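Side-chain contacts in phosphate binding protein (Planctomyces limnophilus, PDB 4JWO), which probably binds phosphate as a PstS-family component of a system that carries this ion across the cytoplasmic membrane: residues A[226-229]-A[230-234]; A[288-292]-A[293-297]; A[322-325]-A[326-330]; A[156-160]-A[161-165]. One frame throughout, in Å; residues are numbered along the deposited sequence. Where two conformers were deposited one is given.

Contact 1 of 4, residues A[226-229]-A[230-234]; sequences ILVQ and GVVDS
Q229 overlaps the side chain of D233, four residues further on. Its NE2 reaches both carboxylate oxygens, but each bond is weak. Q229 NE2 lies 3.2 Å from D233 OD1. The distance from Q229 NE2 to D233 OD2 is 3.4 Å. The amide and carboxylate planes are turned 60° apart. CG of Q229 lies anti to its own backbone N (chi1 -171°), and a bend at chi2 (66°) brings NE2 within reach of D233. The aliphatic part also takes part, with Q229 CG 3.6 Å from D233 OD2. This is the last turn of helix 224-233, in a protein of the two-lobed periplasmic binding protein fold. G230, V231, V232 and D233 each donate a backbone N-H to the carbonyl four residues earlier. V232 N binds V228 O at 2.9 Å. On that side of the helix V228 CG1 meets V232 CG2 at 4.3 Å, a light apolar touch. V232 CG2 also sits 3.2 Å from V228 O. L227 and V231 turn inward and both pack on F191 of strand 189-192, while V231 O accepts a bond from N149 ND2.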
loop_
_atom_site.group_PDB
_atom_site.type_symbol
_atom_site.label_atom_id
_atom_site.label_comp_id
_atom_site.label_asym_id
_atom_site.label_seq_id
_atom_site.Cartn_x
_atom_site.Cartn_y
_atom_site.Cartn_z
ATOM N N ILE A 226 12.911 0.351 -14.650
ATOM C CA ILE A 226 12.913 -0.543 -15.803
ATOM C C ILE A 226 11.496 -0.715 -16.350
ATOM O O ILE A 226 11.296 -0.761 -17.566
ATOM C CB ILE A 226 13.558 -1.911 -15.441
ATOM C CG1 ILE A 226 15.053 -1.706 -15.197
ATOM C CG2 ILE A 226 13.316 -2.949 -16.543
ATOM C CD1 ILE A 226 15.787 -2.964 -14.802
ATOM N N LEU A 227 10.513 -0.811 -15.458
ATOM C CA LEU A 227 9.114 -0.894 -15.891
ATOM C C LEU A 227 8.688 0.379 -16.621
ATOM O O LEU A 227 8.009 0.309 -17.650
ATOM C CB LEU A 227 8.183 -1.154 -14.707
ATOM C CG LEU A 227 8.462 -2.420 -13.896
ATOM C CD1 LEU A 227 7.445 -2.507 -12.762
ATOM C CD2 LEU A 227 8.396 -3.669 -14.788
ATOM N N VAL A 228 9.073 1.536 -16.084
ATOM C CA VAL A 228 8.802 2.813 -16.748
ATOM C C VAL A 228 9.327 2.788 -18.174
ATOM O O VAL A 228 8.597 3.127 -19.111
ATOM C CB VAL A 228 9.421 4.009 -15.966
ATOM C CG1 VAL A 228 9.404 5.294 -16.798
ATOM C CG2 VAL A 228 8.689 4.207 -14.646
ATOM N N GLN A 229 10.588 2.382 -18.350
ATOM C CA GLN A 229 11.206 2.354 -19.671
ATOM C C GLN A 229 10.483 1.375 -20.594
ATOM O O GLN A 229 10.345 1.619 -21.788
ATOM C CB GLN A 229 12.697 1.994 -19.570
ATOM C CG GLN A 229 13.457 2.148 -20.870
ATOM C CD GLN A 229 13.530 3.593 -21.321
ATOM O OE1 GLN A 229 13.701 4.506 -20.505
ATOM N NE2 GLN A 229 13.390 3.812 -22.622
ATOM N N GLY A 230 10.011 0.269 -20.024
ATOM C CA GLY A 230 9.248 -0.712 -20.775
ATOM C C GLY A 230 7.987 -0.114 -21.362
ATOM O O GLY A 230 7.675 -0.305 -22.540
ATOM N N VAL A 231 7.250 0.621 -20.535
ATOM C CA VAL A 231 6.046 1.291 -21.002
ATOM C C VAL A 231 6.365 2.362 -22.041
ATOM O O VAL A 231 5.672 2.480 -23.054
ATOM C CB VAL A 231 5.254 1.876 -19.816
ATOM C CG1 VAL A 231 4.067 2.704 -20.317
ATOM C CG2 VAL A 231 4.804 0.734 -18.909
ATOM N N VAL A 232 7.420 3.145 -21.811
ATOM C CA VAL A 232 7.864 4.127 -22.793
ATOM C C VAL A 232 8.163 3.511 -24.170
ATOM O O VAL A 232 7.847 4.093 -25.209
ATOM C CB VAL A 232 9.119 4.894 -22.286
ATOM C CG1 VAL A 232 9.657 5.843 -23.351
ATOM C CG2 VAL A 232 8.792 5.645 -20.997
ATOM N N ASP A 233 8.736 2.309 -24.162
ATOM C CA ASP A 233 9.240 1.673 -25.380
ATOM C C ASP A 233 8.202 0.862 -26.163
ATOM O O ASP A 233 8.459 0.464 -27.296
ATOM C CB ASP A 233 10.416 0.750 -25.036
ATOM C CG ASP A 233 11.697 1.505 -24.775
ATOM O OD1 ASP A 233 11.806 2.668 -25.211
ATOM O OD2 ASP A 233 12.602 0.918 -24.143
ATOM N N SER A 234 7.040 0.615 -25.572
ATOM C CA SER A 234 6.020 -0.200 -26.229
ATOM C C SER A 234 4.691 0.531 -26.338
ATOM O O SER A 234 4.061 0.849 -25.329
ATOM C CB SER A 234 5.808 -1.521 -25.491
ATOM O OG SER A 234 4.744 -2.241 -26.086
#

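Contact 2 of 4, residues A[288-292]-A[293-297]; sequences IYTTK and AKLKR
The backbone N of L295 meets two carbonyl oxygens. Its main bond goes from L295 N to T291 O, at 3.1 Å. A weak second one runs from L295 N to K292 O, at 3.3 Å. T291 also uses its side chain: T291 OG1 accepts from K294 N at 3.1 Å, with a fairly straight N-H...O angle of 163°. The two bonds accepted by T291, at OG1 and O, make an ST motif. It turns the end of strand 283-291 into a short stretch with helical torsions but not the regular helix bonds. T291 OG1 is placed for this by its first torsion (chi1 79°), which sets it between its own backbone N and carbonyl carbon. The fit there is close, with K294 CG 3.1 Å from T291 OG1. T290 also packs on the turn. T290 OG1 lies 3.5 Å from K294 CB and is hydrogen-bonded to D111 O. Its methyl, T290 CG2, touches L295 CD1 at 3.9 Å. The K294 chain bends at chi2 and leads away from T291 to a salt bridge of K294 NZ with D111 OD1. R297 NH1 binds the same oxygen, so two cations share one carboxylate. K292 NZ goes elsewhere, to the carbonyls of A339 and K341. T290 packs on V112 of strand 112-115 and V300 of helix 298-308, while L295 packs on A301 of that helix and on L336, A339 and L340 of helix 326-340.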
loop_
_atom_site.group_PDB
_atom_site.type_symbol
_atom_site.label_atom_id
_atom_site.label_comp_id
_atom_site.label_asym_id
_atom_site.label_seq_id
_atom_site.Cartn_x
_atom_site.Cartn_y
_atom_site.Cartn_z
ATOM N N ILE A 288 -0.862 1.492 11.439
ATOM C CA ILE A 288 -0.102 0.774 12.450
ATOM C C ILE A 288 -0.991 0.660 13.681
ATOM O O ILE A 288 -1.588 1.648 14.113
ATOM C CB ILE A 288 1.193 1.531 12.804
ATOM C CG1 ILE A 288 2.253 1.300 11.722
ATOM C CG2 ILE A 288 1.718 1.107 14.177
ATOM C CD1 ILE A 288 2.968 -0.048 11.825
ATOM N N TYR A 289 -1.098 -0.550 14.230
ATOM C CA TYR A 289 -1.898 -0.805 15.427
ATOM C C TYR A 289 -1.011 -1.247 16.568
ATOM O O TYR A 289 -0.059 -1.999 16.369
ATOM C CB TYR A 289 -2.911 -1.927 15.173
ATOM C CG TYR A 289 -4.087 -1.539 14.316
ATOM C CD1 TYR A 289 -3.996 -1.545 12.932
ATOM C CD2 TYR A 289 -5.295 -1.181 14.891
ATOM C CE1 TYR A 289 -5.076 -1.193 12.145
ATOM C CE2 TYR A 289 -6.375 -0.835 14.114
ATOM C CZ TYR A 289 -6.263 -0.841 12.747
ATOM O OH TYR A 289 -7.353 -0.483 11.982
ATOM N N THR A 290 -1.330 -0.788 17.772
ATOM C CA THR A 290 -0.767 -1.382 18.970
ATOM C C THR A 290 -1.868 -1.327 20.023
ATOM O O THR A 290 -3.030 -1.149 19.675
ATOM C CB THR A 290 0.529 -0.674 19.415
ATOM O OG1 THR A 290 1.134 -1.407 20.489
ATOM C CG2 THR A 290 0.247 0.743 19.863
ATOM N N THR A 291 -1.533 -1.511 21.292
ATOM C CA THR A 291 -2.561 -1.491 22.322
ATOM C C THR A 291 -2.227 -0.463 23.389
ATOM O O THR A 291 -1.086 -0.022 23.497
ATOM C CB THR A 291 -2.761 -2.881 22.964
ATOM O OG1 THR A 291 -1.719 -3.133 23.913
ATOM C CG2 THR A 291 -2.753 -3.966 21.903
ATOM N N LYS A 292 -3.233 -0.082 24.170
ATOM C CA LYS A 292 -3.054 0.868 25.256
ATOM C C LYS A 292 -2.082 0.311 26.293
ATOM O O LYS A 292 -1.247 1.039 26.832
ATOM C CB LYS A 292 -4.411 1.180 25.893
ATOM C CG LYS A 292 -4.418 2.326 26.882
ATOM C CD LYS A 292 -5.857 2.734 27.201
ATOM C CE LYS A 292 -5.932 3.698 28.377
ATOM N NZ LYS A 292 -5.314 5.018 28.069
ATOM N N ALA A 293 -2.176 -0.989 26.555
ATOM C CA ALA A 293 -1.282 -1.633 27.509
ATOM C C ALA A 293 0.175 -1.619 27.043
ATOM O O ALA A 293 1.078 -1.356 27.835
ATOM C CB ALA A 293 -1.745 -3.056 27.806
ATOM N N LYS A 294 0.407 -1.902 25.762
ATOM C CA LYS A 294 1.768 -1.908 25.226
ATOM C C LYS A 294 2.380 -0.515 25.257
ATOM O O LYS A 294 3.593 -0.366 25.382
ATOM C CB LYS A 294 1.798 -2.448 23.795
ATOM C CG LYS A 294 1.291 -3.869 23.619
ATOM C CD LYS A 294 2.335 -4.899 23.984
ATOM C CE LYS A 294 1.843 -6.302 23.657
ATOM N NZ LYS A 294 2.871 -7.327 23.989
ATOM N N LEU A 295 1.535 0.502 25.131
ATOM C CA LEU A 295 1.989 1.890 25.136
ATOM C C LEU A 295 2.512 2.351 26.502
ATOM O O LEU A 295 3.122 3.417 26.608
ATOM C CB LEU A 295 0.887 2.818 24.617
ATOM C CG LEU A 295 0.802 2.805 23.091
ATOM C CD1 LEU A 295 -0.517 3.369 22.595
ATOM C CD2 LEU A 295 1.963 3.589 22.505
ATOM N N LYS A 296 2.280 1.544 27.536
ATOM C CA LYS A 296 2.852 1.802 28.854
ATOM C C LYS A 296 4.351 1.533 28.839
ATOM O O LYS A 296 5.097 2.079 29.650
ATOM C CB LYS A 296 2.183 0.935 29.927
ATOM C CG LYS A 296 0.757 1.332 30.266
ATOM C CD LYS A 296 0.153 0.362 31.274
ATOM C CE LYS A 296 -1.317 0.655 31.520
ATOM N NZ LYS A 296 -1.522 1.897 32.311
ATOM N N ARG A 297 4.780 0.667 27.925
ATOM C CA ARG A 297 6.199 0.402 27.716
ATOM C C ARG A 297 6.765 1.569 26.919
ATOM O O ARG A 297 6.341 1.813 25.792
ATOM C CB ARG A 297 6.401 -0.914 26.956
ATOM C CG ARG A 297 5.992 -2.167 27.731
ATOM C CD ARG A 297 5.890 -3.381 26.816
ATOM N NE ARG A 297 6.961 -3.405 25.825
ATOM C CZ ARG A 297 7.011 -4.245 24.795
ATOM N NH1 ARG A 297 6.050 -5.141 24.621
ATOM N NH2 ARG A 297 8.024 -4.185 23.941
#

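Contact 3 of 4, residues A[322-325]-A[326-330]; sequences IKVP and KSVKE
V328 packs against V324 and P325 where the loop after helix 310-318 enters helix 326-340. P325 holds the N-cap position of this helix. The apolar side is tight. V328 CG1 comes to 3.7 Å from V324 CB, and the two side chains cross at about a right angle. V328 and P325 instead lie side by side and point the same way, with V328 CG2 3.8 Å from P325 CD. CG1 of V328 stands anti to its own backbone N (chi1 177°), which spreads the two methyls, one to V324 and one to the proline ring. An alanine here would keep CB but is likely to leave P325 CD and CG without a methyl against them and to open a gap beside V324. Q138 of strand 134-148 touches both valines, and P325 rests on I141 of that strand. The lysine side is looser. The chain of K329 is extended and leads away to a salt bridge with E310. K326 and K323 gather round the same carboxylate through long, weak ion pairs, so E310 probably offsets much of the positive charge. K323 NZ and K326 NZ are 4.7 Å apart. One carbonyl, P325 O, starts the helical bonding. It takes a weak, bent bond from V328 N and a straighter one from K329 N, at 3.0 Å and 166°.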
loop_
_atom_site.group_PDB
_atom_site.type_symbol
_atom_site.label_atom_id
_atom_site.label_comp_id
_atom_site.label_asym_id
_atom_site.label_seq_id
_atom_site.Cartn_x
_atom_site.Cartn_y
_atom_site.Cartn_z
ATOM N N ILE A 322 3.061 8.239 0.254
ATOM C CA ILE A 322 2.552 9.600 0.384
ATOM C C ILE A 322 2.332 9.888 1.873
ATOM O O ILE A 322 1.718 9.089 2.581
ATOM C CB ILE A 322 1.220 9.741 -0.398
ATOM C CG1 ILE A 322 1.485 9.575 -1.905
ATOM C CG2 ILE A 322 0.560 11.066 -0.081
ATOM C CD1 ILE A 322 0.248 9.276 -2.736
ATOM N N LYS A 323 2.853 11.010 2.363
ATOM C CA LYS A 323 2.702 11.300 3.787
ATOM C C LYS A 323 1.262 11.717 4.053
ATOM O O LYS A 323 0.578 12.223 3.155
ATOM C CB LYS A 323 3.703 12.362 4.262
ATOM C CG LYS A 323 3.455 13.749 3.724
ATOM C CD LYS A 323 4.435 14.742 4.323
ATOM C CE LYS A 323 4.187 16.145 3.786
ATOM N NZ LYS A 323 5.065 17.135 4.476
ATOM N N VAL A 324 0.788 11.482 5.273
ATOM C CA VAL A 324 -0.601 11.798 5.604
ATOM C C VAL A 324 -0.849 13.312 5.625
ATOM O O VAL A 324 0.057 14.102 5.921
ATOM C CB VAL A 324 -1.014 11.200 6.972
ATOM C CG1 VAL A 324 -0.952 9.669 6.935
ATOM C CG2 VAL A 324 -0.141 11.757 8.083
ATOM N N PRO A 325 -2.087 13.723 5.306
ATOM C CA PRO A 325 -2.507 15.122 5.437
ATOM C C PRO A 325 -2.276 15.645 6.855
ATOM O O PRO A 325 -2.239 14.849 7.792
ATOM C CB PRO A 325 -4.008 15.059 5.143
ATOM C CG PRO A 325 -4.152 13.877 4.228
ATOM C CD PRO A 325 -3.140 12.879 4.713
ATOM N N LYS A 326 -2.109 16.955 7.004
ATOM C CA LYS A 326 -1.865 17.534 8.318
ATOM C C LYS A 326 -2.993 17.198 9.289
ATOM O O LYS A 326 -2.740 16.965 10.470
ATOM C CB LYS A 326 -1.690 19.059 8.237
ATOM C CG LYS A 326 -0.424 19.536 7.532
ATOM C CD LYS A 326 0.835 19.131 8.288
ATOM C CE LYS A 326 2.093 19.464 7.490
ATOM N NZ LYS A 326 3.333 19.222 8.286
ATOM N N SER A 327 -4.234 17.179 8.807
ATOM C CA SER A 327 -5.353 16.894 9.706
ATOM C C SER A 327 -5.243 15.482 10.255
ATOM O O SER A 327 -5.587 15.227 11.409
ATOM C CB SER A 327 -6.709 17.127 9.028
ATOM O OG SER A 327 -6.942 16.160 8.018
ATOM N N VAL A 328 -4.738 14.566 9.434
ATOM C CA VAL A 328 -4.525 13.192 9.876
ATOM C C VAL A 328 -3.418 13.140 10.934
ATOM O O VAL A 328 -3.585 12.522 11.981
ATOM C CB VAL A 328 -4.188 12.252 8.699
ATOM C CG1 VAL A 328 -3.895 10.851 9.219
ATOM C CG2 VAL A 328 -5.332 12.223 7.694
ATOM N N LYS A 329 -2.300 13.806 10.656
ATOM C CA LYS A 329 -1.170 13.865 11.584
ATOM C C LYS A 329 -1.594 14.412 12.937
ATOM O O LYS A 329 -1.247 13.848 13.981
ATOM C CB LYS A 329 -0.053 14.735 11.009
ATOM C CG LYS A 329 1.144 14.933 11.928
ATOM C CD LYS A 329 2.233 15.741 11.215
ATOM C CE LYS A 329 3.466 15.924 12.091
ATOM N NZ LYS A 329 4.529 16.696 11.392
ATOM N N GLU A 330 -2.354 15.503 12.920
ATOM C CA GLU A 330 -2.816 16.134 14.153
ATOM C C GLU A 330 -3.642 15.149 14.967
ATOM O O GLU A 330 -3.452 14.994 16.171
ATOM C CB GLU A 330 -3.650 17.387 13.852
ATOM C CG GLU A 330 -4.282 18.021 15.093
ATOM C CD GLU A 330 -5.118 19.264 14.791
ATOM O OE1 GLU A 330 -4.747 20.047 13.890
ATOM O OE2 GLU A 330 -6.152 19.461 15.468
#

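Contact 4 of 4, residues A[156-160]-A[161-165]; sequences ECMTV and AELNK
Strand 157-159 leads directly into helix 160-167; the axes of strand 157-159 and of helix segment 161-165 pass 6.4 Å apart at closest, with 75° between their directions. T159 is the N-cap, and with E162 it forms a capping box. T159 OG1 accepts from E162 N at 2.8 Å. A chi1 of 66° sets T159 OG1 between its own backbone N and carbonyl carbon, within reach of E162 N. In return, T159 N donates to E162 OE1 at 3.1 Å. That bond is straight at the hydrogen (165°), but it meets the oxygen from above the carboxylate plane. The glutamate chain is extended beyond CG and crosses the threonine at a slant, with E162 CG 3.3 Å from T159 OG1. Next to the capping box, the selenomethionine M158 crosses L163 at about a right angle, with M158 CE 3.9 Å from L163 CD2. L163 also lies on I258 of strand 254-259. E162 OE2 forms a salt bridge with R180 NE, outside the two segments. With a leucine in place of E162, T159 N would probably lose its acceptor and R180 its salt-bridge mate. C157, two residues before T159, is tied to C266 by a disulfide. R180 and the positive end of the helix dipole would together be expected to keep E162 ionised.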
loop_
_atom_site.group_PDB
_atom_site.type_symbol
_atom_site.label_atom_id
_atom_site.label_comp_id
_atom_site.label_asym_id
_atom_site.label_seq_id
_atom_site.Cartn_x
_atom_site.Cartn_y
_atom_site.Cartn_z
ATOM N N GLU A 156 -7.693 5.296 -22.137
ATOM C CA GLU A 156 -7.426 6.377 -21.183
ATOM C C GLU A 156 -8.193 6.246 -19.872
ATOM O O GLU A 156 -7.767 6.768 -18.838
ATOM C CB GLU A 156 -7.655 7.745 -21.829
ATOM C CG GLU A 156 -6.657 8.003 -22.944
ATOM C CD GLU A 156 -6.749 9.402 -23.489
ATOM O OE1 GLU A 156 -7.689 10.122 -23.093
ATOM O OE2 GLU A 156 -5.878 9.782 -24.310
ATOM N N CYS A 157 -9.334 5.564 -19.929
ATOM C CA CYS A 157 -10.108 5.234 -18.736
ATOM C C CYS A 157 -10.428 3.748 -18.776
ATOM O O CYS A 157 -10.875 3.236 -19.801
ATOM C CB CYS A 157 -11.410 6.031 -18.683
ATOM S SG CYS A 157 -12.342 5.577 -17.177
HETATM N N MSE A 158 -10.166 3.043 -17.675
HETATM C CA MSE A 158 -10.433 1.608 -17.620
HETATM C C MSE A 158 -11.141 1.279 -16.328
HETATM O O MSE A 158 -11.015 2.010 -15.354
HETATM C CB MSE A 158 -9.134 0.804 -17.710
HETATM C CG MSE A 158 -8.384 1.049 -19.012
HETATM SE SE MSE A 158 -6.741 0.064 -19.145
HETATM C CE MSE A 158 -7.484 -1.729 -19.260
ATOM N N THR A 159 -11.868 0.170 -16.326
ATOM C CA THR A 159 -12.562 -0.273 -15.125
ATOM C C THR A 159 -11.707 -1.273 -14.373
ATOM O O THR A 159 -10.820 -1.903 -14.953
ATOM C CB THR A 159 -13.917 -0.932 -15.457
ATOM O OG1 THR A 159 -13.689 -2.140 -16.186
ATOM C CG2 THR A 159 -14.769 0.003 -16.289
ATOM N N VAL A 160 -11.991 -1.431 -13.084
ATOM C CA VAL A 160 -11.372 -2.498 -12.314
ATOM C C VAL A 160 -11.692 -3.846 -12.951
ATOM O O VAL A 160 -10.817 -4.702 -13.057
ATOM C CB VAL A 160 -11.823 -2.456 -10.844
ATOM C CG1 VAL A 160 -11.438 -3.744 -10.115
ATOM C CG2 VAL A 160 -11.215 -1.250 -10.163
ATOM N N ALA A 161 -12.927 -4.005 -13.421
ATOM C CA ALA A 161 -13.324 -5.241 -14.085
ATOM C C ALA A 161 -12.455 -5.517 -15.314
ATOM O O ALA A 161 -12.070 -6.661 -15.554
ATOM C CB ALA A 161 -14.796 -5.212 -14.456
ATOM N N GLU A 162 -12.145 -4.479 -16.089
ATOM C CA GLU A 162 -11.280 -4.661 -17.252
ATOM C C GLU A 162 -9.867 -5.027 -16.845
ATOM O O GLU A 162 -9.231 -5.877 -17.465
ATOM C CB GLU A 162 -11.284 -3.420 -18.146
ATOM C CG GLU A 162 -12.532 -3.354 -18.986
ATOM C CD GLU A 162 -12.795 -1.985 -19.564
ATOM O OE1 GLU A 162 -12.156 -1.002 -19.128
ATOM O OE2 GLU A 162 -13.658 -1.896 -20.465
ATOM N N LEU A 163 -9.377 -4.396 -15.787
ATOM C CA LEU A 163 -8.046 -4.730 -15.299
ATOM C C LEU A 163 -7.998 -6.177 -14.810
ATOM O O LEU A 163 -6.990 -6.873 -14.990
ATOM C CB LEU A 163 -7.611 -3.732 -14.222
ATOM C CG LEU A 163 -7.347 -2.320 -14.794
ATOM C CD1 LEU A 163 -7.276 -1.261 -13.690
ATOM C CD2 LEU A 163 -6.070 -2.282 -15.635
ATOM N N ASN A 164 -9.090 -6.639 -14.209
ATOM C CA ASN A 164 -9.179 -8.022 -13.747
ATOM C C ASN A 164 -9.217 -8.982 -14.929
ATOM O O ASN A 164 -8.603 -10.038 -14.914
ATOM C CB ASN A 164 -10.395 -8.209 -12.823
ATOM C CG ASN A 164 -10.671 -9.656 -12.504
ATOM O OD1 ASN A 164 -11.719 -10.190 -12.878
ATOM N ND2 ASN A 164 -9.743 -10.308 -11.805
ATOM N N LYS A 165 -9.929 -8.591 -15.975
ATOM C CA LYS A 165 -9.988 -9.382 -17.191
ATOM C C LYS A 165 -8.577 -9.616 -17.750
ATOM O O LYS A 165 -8.269 -10.690 -18.267
ATOM C CB LYS A 165 -10.856 -8.642 -18.219
ATOM C CG LYS A 165 -11.313 -9.468 -19.387
ATOM C CD LYS A 165 -12.233 -8.626 -20.264
ATOM C CE LYS A 165 -12.889 -9.448 -21.350
ATOM N NZ LYS A 165 -13.731 -8.576 -22.216
#

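Overall arrangement
Along the chain the order is contact 4, contact 1, contact 2, contact 3. None touches another. Contacts 1 and 4 are about 20 Å apart between centres. Contact 2 lies across the chain's centre from both, its centre about 44 Å from that of contact 1 and about 41 Å from that of contact 4. This spread suits the two-lobed binding-protein fold. Contacts 2 and 4 both reach the same mixed sheet, whose long strand 134-148 pairs with 237-242, 254-259 and 283-291. Contacts 2 and 3, with centres about 21 Å apart, both touch helix 326-340: contact 3 holds its first turn, and L295 of contact 2 packs near its end. The four are thus local turns and helix ends around one framework, not a single site.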